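Local coordinates for protein L-amino acid deaminase (Proteus vulgaris, PDB 5HXW) that probably catalyses the oxidative deamination of L-amino acids to keto acids, using a bound flavin-adenine dinucleotide as its redox cofactor, at residues Val134-Trp137 and Ile138-Ser142; Asn331-Leu334 and Ile335-Phe338; Glu348-Pro351 and Phe352-Phe355. All coordinates share one frame; numbering follows the deposited sequence.

Contact 1 of 3, residues Val134-Trp137 and Ile138-Ser142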
loop_
_atom_site.group_PDB
_atom_site.type_symbol
_atom_site.label_atom_id
_atom_site.label_comp_id
_atom_site.label_asym_id
_atom_site.label_seq_id
_atom_site.Cartn_x
_atom_site.Cartn_y
_atom_site.Cartn_z
ATOM N N VAL A 134 12.442 19.704 8.008
ATOM C CA VAL A 134 13.172 18.461 7.748
ATOM C C VAL A 134 14.258 18.236 8.807
ATOM O O VAL A 134 14.356 17.136 9.365
ATOM C CB VAL A 134 13.718 18.431 6.293
ATOM C CG1 VAL A 134 14.960 17.557 6.145
ATOM C CG2 VAL A 134 12.626 17.973 5.339
ATOM N N ARG A 135 15.045 19.280 9.086
ATOM C CA ARG A 135 16.090 19.238 10.116
ATOM C C ARG A 135 15.550 18.894 11.500
ATOM O O ARG A 135 16.119 18.042 12.187
ATOM C CB ARG A 135 16.881 20.550 10.163
ATOM C CG ARG A 135 18.342 20.392 9.781
ATOM C CD ARG A 135 19.139 21.655 10.059
ATOM N NE ARG A 135 19.221 22.517 8.880
ATOM C CZ ARG A 135 20.222 22.508 7.999
ATOM N NH1 ARG A 135 21.256 21.684 8.144
ATOM N NH2 ARG A 135 20.190 23.336 6.965
ATOM N N LYS A 136 14.448 19.543 11.888
ATOM C CA LYS A 136 13.799 19.305 13.180
ATOM C C LYS A 136 13.283 17.871 13.302
ATOM O O LYS A 136 13.483 17.233 14.336
ATOM C CB LYS A 136 12.664 20.308 13.434
ATOM C CG LYS A 136 12.218 20.363 14.890
ATOM C CD LYS A 136 10.783 20.846 15.038
ATOM C CE LYS A 136 10.218 20.506 16.413
ATOM N NZ LYS A 136 10.864 21.260 17.526
ATOM N N TRP A 137 12.640 17.374 12.243
ATOM C CA TRP A 137 12.098 16.012 12.208
ATOM C C TRP A 137 13.182 14.935 12.380
ATOM O O TRP A 137 12.962 13.936 13.070
ATOM C CB TRP A 137 11.291 15.779 10.924
ATOM C CG TRP A 137 10.630 14.430 10.869
ATOM C CD1 TRP A 137 9.379 14.109 11.315
ATOM C CD2 TRP A 137 11.196 13.218 10.350
ATOM N NE1 TRP A 137 9.127 12.773 11.102
ATOM C CE2 TRP A 137 10.226 12.202 10.514
ATOM C CE3 TRP A 137 12.431 12.891 9.760
ATOM C CZ2 TRP A 137 10.448 10.878 10.109
ATOM C CZ3 TRP A 137 12.653 11.573 9.355
ATOM C CH2 TRP A 137 11.665 10.584 9.533
ATOM N N ILE A 138 14.337 15.146 11.746
ATOM C CA ILE A 138 15.486 14.238 11.857
ATOM C C ILE A 138 16.107 14.312 13.263
ATOM O O ILE A 138 16.414 13.272 13.857
ATOM C CB ILE A 138 16.533 14.489 10.733
ATOM C CG1 ILE A 138 15.932 14.162 9.356
ATOM C CG2 ILE A 138 17.797 13.660 10.947
ATOM C CD1 ILE A 138 16.627 14.822 8.181
ATOM N N ASP A 139 16.264 15.531 13.786
ATOM C CA ASP A 139 16.831 15.761 15.124
ATOM C C ASP A 139 15.951 15.241 16.264
ATOM O O ASP A 139 16.471 14.677 17.232
ATOM C CB ASP A 139 17.157 17.246 15.339
ATOM C CG ASP A 139 18.338 17.723 14.500
ATOM O OD1 ASP A 139 19.285 16.938 14.266
ATOM O OD2 ASP A 139 18.323 18.898 14.082
ATOM N N GLU A 140 14.634 15.430 16.140
ATOM C CA GLU A 140 13.662 14.933 17.125
ATOM C C GLU A 140 13.641 13.405 17.197
ATOM O O GLU A 140 13.553 12.833 18.288
ATOM C CB GLU A 140 12.247 15.463 16.839
ATOM C CG GLU A 140 12.015 16.941 17.152
ATOM C CD GLU A 140 12.194 17.299 18.620
ATOM O OE1 GLU A 140 11.727 16.540 19.497
ATOM O OE2 GLU A 140 12.799 18.357 18.897
ATOM N N ARG A 141 13.740 12.763 16.032
ATOM C CA ARG A 141 13.697 11.305 15.923
ATOM C C ARG A 141 15.022 10.609 16.261
ATOM O O ARG A 141 15.026 9.429 16.615
ATOM C CB ARG A 141 13.209 10.888 14.530
ATOM C CG ARG A 141 12.430 9.584 14.516
ATOM C CD ARG A 141 10.980 9.784 14.933
ATOM N NE ARG A 141 10.563 8.785 15.918
ATOM C CZ ARG A 141 9.320 8.623 16.366
ATOM N NH1 ARG A 141 8.328 9.390 15.921
ATOM N NH2 ARG A 141 9.065 7.679 17.264
ATOM N N SER A 142 16.135 11.335 16.143
ATOM C CA SER A 142 17.459 10.812 16.503
ATOM C C SER A 142 17.637 10.682 18.018
ATOM O O SER A 142 18.201 9.692 18.493
ATOM C CB SER A 142 18.573 11.679 15.909
ATOM O OG SER A 142 18.578 11.602 14.496
#
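Lys136 and Glu140, one turn apart on helix 128-143, lie side by side on its exposed flank. Lys136 is extended until its last bend and Glu140 folds at chi2 (-62°), and this brings NZ of Lys136 to 3.7 Å from OE2 of Glu140, a long salt bridge. Long, flexible charged residues suit this surface. The same two residues are joined through the main chain, Glu140 N donating to Lys136 O at 2.8 Å. The i to i+4 ladder also satisfies Val134 O with Ile138 N and Arg135 O with Asp139 N, while the bond from Arg141 N to Trp137 O is longer, at 3.3 Å. Ile138 O takes two donors, Ser142 N at 3.0 Å and Ser142 OG at 2.8 Å, which approach from opposite faces of the carbonyl plane; serine is short enough to return its hydroxyl to its own helix.

On the inner flank Val134 and Ile138 are buried, with Trp137 at their margin. Ile138 places CD1 3.8 Å from Val134 CG1, the two side chains pointing the same way, and Ile138 CG1 lies in the plane of the Trp137 indole, 3.7 Å from Trp137 CE3 at the ring edge. The indole NE1 donates to Met88 O, and Arg141 NH1 forms a salt bridge with Asp90. Around the helix, Trp137 and Arg141 pack on Phe93 of helix 93-104, Val134 on the loop at Tyr86 and Lys87, and Arg135 and Ile138 on Ile155 of strand 153-157.

Contact 2 of 3, residues Asn331-Leu334 and Ile335-Phe338. With 16A (cetyl-trimethyl-ammonium), chain I; 16A (cetyl-trimethyl-ammonium), chain H.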
loop_
_atom_site.group_PDB
_atom_site.type_symbol
_atom_site.label_atom_id
_atom_site.label_comp_id
_atom_site.label_asym_id
_atom_site.label_seq_id
_atom_site.Cartn_x
_atom_site.Cartn_y
_atom_site.Cartn_z
ATOM N N ASN A 331 -15.743 12.590 -12.380
ATOM C CA ASN A 331 -15.720 11.594 -13.450
ATOM C C ASN A 331 -16.772 10.498 -13.242
ATOM O O ASN A 331 -17.748 10.700 -12.517
ATOM C CB ASN A 331 -14.308 11.016 -13.627
ATOM C CG ASN A 331 -13.797 10.323 -12.380
ATOM O OD1 ASN A 331 -14.498 9.526 -11.768
ATOM N ND2 ASN A 331 -12.565 10.623 -12.002
ATOM N N GLU A 332 -16.551 9.342 -13.865
ATOM C CA GLU A 332 -17.495 8.221 -13.845
ATOM C C GLU A 332 -17.624 7.515 -12.489
ATOM O O GLU A 332 -18.549 6.722 -12.289
ATOM C CB GLU A 332 -17.188 7.220 -14.978
ATOM C CG GLU A 332 -15.828 6.527 -14.922
ATOM C CD GLU A 332 -14.713 7.322 -15.584
ATOM O OE1 GLU A 332 -14.938 7.907 -16.671
ATOM O OE2 GLU A 332 -13.598 7.347 -15.017
ATOM N N GLN A 333 -16.706 7.817 -11.567
ATOM C CA GLN A 333 -16.728 7.248 -10.212
ATOM C C GLN A 333 -17.962 7.653 -9.408
ATOM O O GLN A 333 -18.477 6.846 -8.635
ATOM C CB GLN A 333 -15.448 7.580 -9.432
ATOM C CG GLN A 333 -14.169 6.984 -10.012
ATOM C CD GLN A 333 -14.157 5.472 -9.986
ATOM O OE1 GLN A 333 -14.569 4.819 -10.948
ATOM N NE2 GLN A 333 -13.701 4.904 -8.876
ATOM N N LEU A 334 -18.428 8.889 -9.599
ATOM C CA LEU A 334 -19.656 9.363 -8.963
ATOM C C LEU A 334 -20.861 8.508 -9.360
ATOM O O LEU A 334 -21.613 8.049 -8.495
ATOM C CB LEU A 334 -19.916 10.850 -9.267
ATOM C CG LEU A 334 -21.097 11.516 -8.542
ATOM C CD1 LEU A 334 -20.823 11.706 -7.056
ATOM C CD2 LEU A 334 -21.443 12.842 -9.187
ATOM N N ILE A 335 -21.013 8.294 -10.667
ATOM C CA ILE A 335 -22.096 7.485 -11.222
ATOM C C ILE A 335 -22.000 6.027 -10.741
ATOM O O ILE A 335 -23.009 5.448 -10.336
ATOM C CB ILE A 335 -22.157 7.596 -12.770
ATOM C CG1 ILE A 335 -22.316 9.065 -13.232
ATOM C CG2 ILE A 335 -23.254 6.709 -13.347
ATOM C CD1 ILE A 335 -23.598 9.777 -12.822
ATOM N N ASN A 336 -20.789 5.461 -10.766
ATOM C CA ASN A 336 -20.529 4.123 -10.218
ATOM C C ASN A 336 -20.862 4.022 -8.727
ATOM O O ASN A 336 -21.426 3.015 -8.284
ATOM C CB ASN A 336 -19.073 3.692 -10.452
ATOM C CG ASN A 336 -18.725 3.507 -11.926
ATOM O OD1 ASN A 336 -19.593 3.324 -12.779
ATOM N ND2 ASN A 336 -17.432 3.546 -12.224
ATOM N N SER A 337 -20.520 5.072 -7.977
ATOM C CA SER A 337 -20.777 5.165 -6.538
ATOM C C SER A 337 -22.263 5.091 -6.205
ATOM O O SER A 337 -22.654 4.367 -5.285
ATOM C CB SER A 337 -20.184 6.454 -5.972
ATOM O OG SER A 337 -20.117 6.405 -4.563
ATOM N N PHE A 338 -23.080 5.827 -6.959
ATOM C CA PHE A 338 -24.529 5.837 -6.754
ATOM C C PHE A 338 -25.209 4.528 -7.151
ATOM O O PHE A 338 -26.278 4.200 -6.629
ATOM C CB PHE A 338 -25.193 7.032 -7.454
ATOM C CG PHE A 338 -25.116 8.316 -6.673
ATOM C CD1 PHE A 338 -25.770 8.449 -5.442
ATOM C CD2 PHE A 338 -24.400 9.404 -7.169
ATOM C CE1 PHE A 338 -25.698 9.636 -4.721
ATOM C CE2 PHE A 338 -24.328 10.594 -6.451
ATOM C CZ PHE A 338 -24.979 10.710 -5.227
HETATM C C1 16A I . -24.267 21.567 -7.907
HETATM C C2 16A I . -25.112 20.658 -7.041
HETATM C C3 16A I . -25.892 19.652 -7.879
HETATM C C4 16A I . -26.573 18.630 -6.977
HETATM C C5 16A I . -26.628 17.258 -7.636
HETATM C C6 16A I . -25.786 16.226 -6.870
HETATM C C7 16A I . -26.103 14.792 -7.310
HETATM C C8 16A I . -25.318 14.366 -8.554
HETATM C C9 16A I . -26.237 14.261 -9.778
HETATM C C10 16A I . -25.568 13.515 -10.930
HETATM C C11 16A I . -24.733 14.447 -11.812
HETATM C C12 16A I . -24.077 13.677 -12.952
HETATM C C13 16A I . -22.556 13.788 -12.909
HETATM C C14 16A I . -21.944 12.921 -14.006
HETATM C C15 16A I . -20.419 12.907 -13.940
HETATM C C16 16A I . -19.838 11.739 -14.756
HETATM N N1 16A I . -18.985 12.075 -15.930
HETATM C C17 16A I . -19.822 12.526 -17.042
HETATM C C18 16A I . -17.981 13.117 -15.652
HETATM C C19 16A I . -18.280 10.879 -16.416
HETATM C C1 16A H . -30.602 16.574 -15.739
HETATM C C2 16A H . -29.523 15.816 -14.995
HETATM C C3 16A H . -29.938 14.367 -14.766
HETATM C C4 16A H . -28.755 13.514 -14.324
HETATM C C5 16A H . -29.241 12.231 -13.657
HETATM C C6 16A H . -28.334 11.053 -13.990
HETATM C C7 16A H . -28.102 10.191 -12.756
HETATM C C8 16A H . -27.920 8.724 -13.125
HETATM C C9 16A H . -27.035 8.026 -12.098
HETATM C C10 16A H . -27.505 6.601 -11.840
HETATM C C11 16A H . -28.252 6.487 -10.517
HETATM C C12 16A H . -27.922 5.171 -9.825
HETATM C C13 16A H . -29.063 4.170 -9.958
HETATM C C14 16A H . -29.640 3.850 -8.587
HETATM C C15 16A H . -29.719 2.347 -8.340
HETATM C C16 16A H . -28.752 1.923 -7.223
HETATM N N1 16A H . -29.332 1.547 -5.901
HETATM C C17 16A H . -30.069 2.647 -5.244
HETATM C C18 16A H . -30.212 0.364 -5.997
HETATM C C19 16A H . -28.213 1.195 -5.019
#
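Leu334 and Phe338 pack one turn apart near the start of helix 332-339, an N-capped helix whose apolar flank is lined by detergent. Their side chains run the same way, and CD1 of Leu334 meets Phe338 CE2 at 3.7 Å. With Leu334 CG opposite its backbone N (chi1 -174°) and chi2 at 71°, CD1 faces the phenyl ring and CD2 comes to 4.0 Å from C13 of the chain I cetyl-trimethyl-ammonium. Ile335 lies between two such molecules: its CD1 is 3.7 Å from C14 of the chain I detergent and 3.9 Å from C9 of the chain H one. Branched and aromatic hydrocarbon suits a flank that meets alkyl chains, and the contacts would fit the hydrophobic surface of a membrane-bound enzyme.

Another flank is polar. Asn336 ND2 gives a weak hydrogen bond to Gln333 OE1 at 3.4 Å, the two amide planes standing perpendicular; Gln333 also rests on Pro303 of strand 293-303.

Behind these side chains, main-chain bonds set the spacing: Asn336 N to Glu332 O, Ser337 N to Gln333 O and Phe338 N to Leu334 O. Farther out, Leu334 touches Val304, and Lys306 NZ is hydrogen-bonded to Ser337 O. The first turn is fixed by Asn331, whose short amide suits an N-cap: OD1 accepts from Gln333 N at 2.8 Å, with the N-H in the carbonyl plane and nearly straight at 164°.

Contact 3 of 3, residues Glu348-Pro351 and Phe352-Phe355. With FAD (flavin-adenine dinucleotide), chain G.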
loop_
_atom_site.group_PDB
_atom_site.type_symbol
_atom_site.label_atom_id
_atom_site.label_comp_id
_atom_site.label_asym_id
_atom_site.label_seq_id
_atom_site.Cartn_x
_atom_site.Cartn_y
_atom_site.Cartn_z
ATOM N N GLU A 348 -27.049 -13.535 -3.761
ATOM C CA GLU A 348 -27.091 -12.780 -5.020
ATOM C C GLU A 348 -25.775 -12.057 -5.351
ATOM O O GLU A 348 -24.883 -11.947 -4.500
ATOM C CB GLU A 348 -28.300 -11.826 -5.065
ATOM C CG GLU A 348 -28.274 -10.665 -4.075
ATOM C CD GLU A 348 -29.476 -9.741 -4.200
ATOM O OE1 GLU A 348 -29.261 -8.510 -4.247
ATOM O OE2 GLU A 348 -30.630 -10.235 -4.251
ATOM N N VAL A 349 -25.682 -11.574 -6.592
ATOM C CA VAL A 349 -24.471 -10.966 -7.156
ATOM C C VAL A 349 -24.091 -9.667 -6.432
ATOM O O VAL A 349 -24.843 -8.687 -6.445
ATOM C CB VAL A 349 -24.608 -10.763 -8.692
ATOM C CG1 VAL A 349 -23.418 -10.005 -9.272
ATOM C CG2 VAL A 349 -24.766 -12.105 -9.398
ATOM N N SER A 350 -22.918 -9.694 -5.796
ATOM C CA SER A 350 -22.386 -8.575 -5.012
ATOM C C SER A 350 -21.662 -7.573 -5.918
ATOM O O SER A 350 -21.298 -7.931 -7.042
ATOM C CB SER A 350 -21.439 -9.101 -3.927
ATOM O OG SER A 350 -20.313 -9.748 -4.489
ATOM N N PRO A 351 -21.440 -6.322 -5.437
ATOM C CA PRO A 351 -20.692 -5.339 -6.238
ATOM C C PRO A 351 -19.249 -5.757 -6.535
ATOM O O PRO A 351 -18.667 -5.284 -7.514
ATOM C CB PRO A 351 -20.703 -4.085 -5.364
ATOM C CG PRO A 351 -21.861 -4.259 -4.452
ATOM C CD PRO A 351 -21.903 -5.725 -4.169
ATOM N N PHE A 352 -18.695 -6.640 -5.698
ATOM C CA PHE A 352 -17.364 -7.225 -5.906
ATOM C C PHE A 352 -17.307 -8.120 -7.147
ATOM O O PHE A 352 -16.223 -8.397 -7.665
ATOM C CB PHE A 352 -16.917 -8.027 -4.676
ATOM C CG PHE A 352 -17.086 -7.301 -3.373
ATOM C CD1 PHE A 352 -16.331 -6.161 -3.080
ATOM C CD2 PHE A 352 -17.996 -7.764 -2.423
ATOM C CE1 PHE A 352 -16.490 -5.495 -1.870
ATOM C CE2 PHE A 352 -18.150 -7.107 -1.210
ATOM C CZ PHE A 352 -17.400 -5.970 -0.936
ATOM N N GLU A 353 -18.475 -8.586 -7.595
ATOM C CA GLU A 353 -18.610 -9.344 -8.838
ATOM C C GLU A 353 -19.011 -8.411 -9.984
ATOM O O GLU A 353 -18.527 -8.555 -11.112
ATOM C CB GLU A 353 -19.644 -10.464 -8.681
ATOM C CG GLU A 353 -19.326 -11.486 -7.597
ATOM C CD GLU A 353 -20.565 -12.196 -7.080
ATOM O OE1 GLU A 353 -20.965 -11.916 -5.931
ATOM O OE2 GLU A 353 -21.143 -13.023 -7.821
ATOM N N GLN A 354 -19.888 -7.455 -9.668
ATOM C CA GLN A 354 -20.427 -6.474 -10.619
ATOM C C GLN A 354 -19.360 -5.496 -11.128
ATOM O O GLN A 354 -19.381 -5.089 -12.294
ATOM C CB GLN A 354 -21.570 -5.702 -9.953
ATOM C CG GLN A 354 -22.615 -5.137 -10.903
ATOM C CD GLN A 354 -23.857 -4.655 -10.174
ATOM O OE1 GLN A 354 -23.806 -3.700 -9.394
ATOM N NE2 GLN A 354 -24.983 -5.315 -10.424
ATOM N N PHE A 355 -18.444 -5.126 -10.235
ATOM C CA PHE A 355 -17.345 -4.222 -10.541
ATOM C C PHE A 355 -16.012 -4.926 -10.263
ATOM O O PHE A 355 -15.077 -4.307 -9.746
ATOM C CB PHE A 355 -17.464 -2.936 -9.703
ATOM C CG PHE A 355 -18.674 -2.093 -10.021
ATOM C CD1 PHE A 355 -18.620 -1.114 -11.019
ATOM C CD2 PHE A 355 -19.866 -2.256 -9.307
ATOM C CE1 PHE A 355 -19.735 -0.332 -11.308
ATOM C CE2 PHE A 355 -20.981 -1.476 -9.595
ATOM C CZ PHE A 355 -20.913 -0.512 -10.594
HETATM P PA FAD G . -4.644 -4.505 -2.331
HETATM O O1A FAD G . -5.492 -3.745 -3.320
HETATM O O2A FAD G . -3.215 -4.790 -2.681
HETATM O O5B FAD G . -5.366 -5.898 -2.002
HETATM C C5B FAD G . -6.770 -5.970 -1.796
HETATM C C4B FAD G . -7.287 -7.184 -2.541
HETATM O O4B FAD G . -8.530 -7.601 -1.984
HETATM C C3B FAD G . -7.539 -6.876 -4.008
HETATM O O3B FAD G . -6.735 -7.778 -4.773
HETATM C C2B FAD G . -9.026 -7.127 -4.207
HETATM O O2B FAD G . -9.314 -7.759 -5.453
HETATM C C1B FAD G . -9.376 -8.037 -3.045
HETATM N N9A FAD G . -10.788 -7.967 -2.605
HETATM C C8A FAD G . -11.473 -6.853 -2.272
HETATM N N7A FAD G . -12.739 -7.149 -1.897
HETATM C C5A FAD G . -12.877 -8.482 -1.989
HETATM C C6A FAD G . -13.963 -9.459 -1.741
HETATM N N6A FAD G . -15.169 -9.030 -1.309
HETATM N N1A FAD G . -13.704 -10.776 -1.950
HETATM C C2A FAD G . -12.495 -11.207 -2.372
HETATM N N3A FAD G . -11.461 -10.372 -2.621
HETATM C C4A FAD G . -11.587 -9.026 -2.448
HETATM N N1 FAD G . 3.242 1.756 -0.682
HETATM C C2 FAD G . 4.538 1.862 -0.296
HETATM O O2 FAD G . 4.877 1.310 0.771
HETATM N N3 FAD G . 5.450 2.543 -1.019
HETATM C C4 FAD G . 5.141 3.162 -2.177
HETATM O O4 FAD G . 6.018 3.781 -2.825
HETATM C C4X FAD G . 3.734 3.086 -2.671
HETATM N N5 FAD G . 3.326 3.675 -3.822
HETATM C C5X FAD G . 2.032 3.600 -4.243
HETATM C C6 FAD G . 1.635 4.213 -5.436
HETATM C C7 FAD G . 0.313 4.125 -5.880
HETATM C C7M FAD G . -0.078 4.801 -7.172
HETATM C C8 FAD G . -0.684 3.364 -5.064
HETATM C C8M FAD G . -2.126 3.210 -5.459
HETATM C C9 FAD G . -0.288 2.758 -3.883
HETATM C C9A FAD G . 1.028 2.841 -3.434
HETATM N N10 FAD G . 1.432 2.204 -2.232
HETATM C C10 FAD G . 2.780 2.324 -1.823
HETATM C "C1'" FAD G . 0.455 1.490 -1.399
HETATM C "C2'" FAD G . 0.342 -0.012 -1.518
HETATM O "O2'" FAD G . 0.139 -0.372 -2.886
HETATM C "C3'" FAD G . -0.893 -0.420 -0.716
HETATM O "O3'" FAD G . -0.996 0.314 0.524
HETATM C "C4'" FAD G . -0.936 -1.922 -0.447
HETATM O "O4'" FAD G . -0.892 -2.671 -1.676
HETATM C "C5'" FAD G . -2.214 -2.251 0.305
HETATM O "O5'" FAD G . -2.411 -3.653 0.252
HETATM P P FAD G . -3.876 -4.276 0.390
HETATM O O1P FAD G . -3.689 -5.766 0.365
HETATM O O2P FAD G . -4.553 -3.645 1.575
HETATM O O3P FAD G . -4.669 -3.752 -0.912
#
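Phe352 turns one ring face to the cofactor and an edge to Ser350. The adenine amino nitrogen N6A of FAD sits 3.2 Å above the ring plane, over its centre, while OG of Ser350 lies near the plane, 3.7 Å from Phe352 CD2. The Phe355 ring is met at its edge by a backbone oxygen, Pro351 O lying in plane 3.7 Å from CD2; that oxygen also accepts the Phe355 amide and so closes the short helix 351-354. Pro351 and Phe352 pack on Leu245 of helix 243-248, and Phe355 on Met339 of helix 332-339.

Ser350 is the N-cap. With chi1 at 63°, OG is tucked back over its own main chain and donates to Glu353 OE1 at 2.7 Å, along the anti lone pair. Ser350 N reaches the same oxygen at 3.0 Å, from well above the carboxylate plane. This amide-to-glutamate bond is one half of a capping box; the Glu353 amide goes to Ser350 O instead, an acceptor it shares with Gln354 N. Glutamate three residues after the cap suits the role, and proline suits the first turn because it has no amide hydrogen to satisfy. Val349 CG1 covers the stem of the glutamate, 3.8 Å from CB.

Arg211 adds a salt bridge to OE1. Two cap donors and this cation would favour an ionised Glu353. The polar clasp holds the helix start beside Phe352, where N6A over the ring centre is consistent with an amino-pi interaction.

Contacts 2 and 3 are neighbours; contact 1 lies far from both. Helices 332-339 and 351-354 follow each other in the chain, and the two contacts touch where Asn336 OD1 lies 3.9 Å from Phe355 CE1. Contact 1 is centred about 42 Å from the centre of contact 2 and 48 Å from that of contact 3, on the side of the chain's centre opposite contact 3. All three are peripheral and partly buried. Residues 134-142 show mid-helix chemistry, a charged flank against an apolar one, whereas contact 2 is a helix start and contact 3 a complete short helix, both opening on an N-cap, asparagine and serine respectively. Their apolar groups meet different ligands: detergent tails at 331-338, the FAD adenine at 348-355.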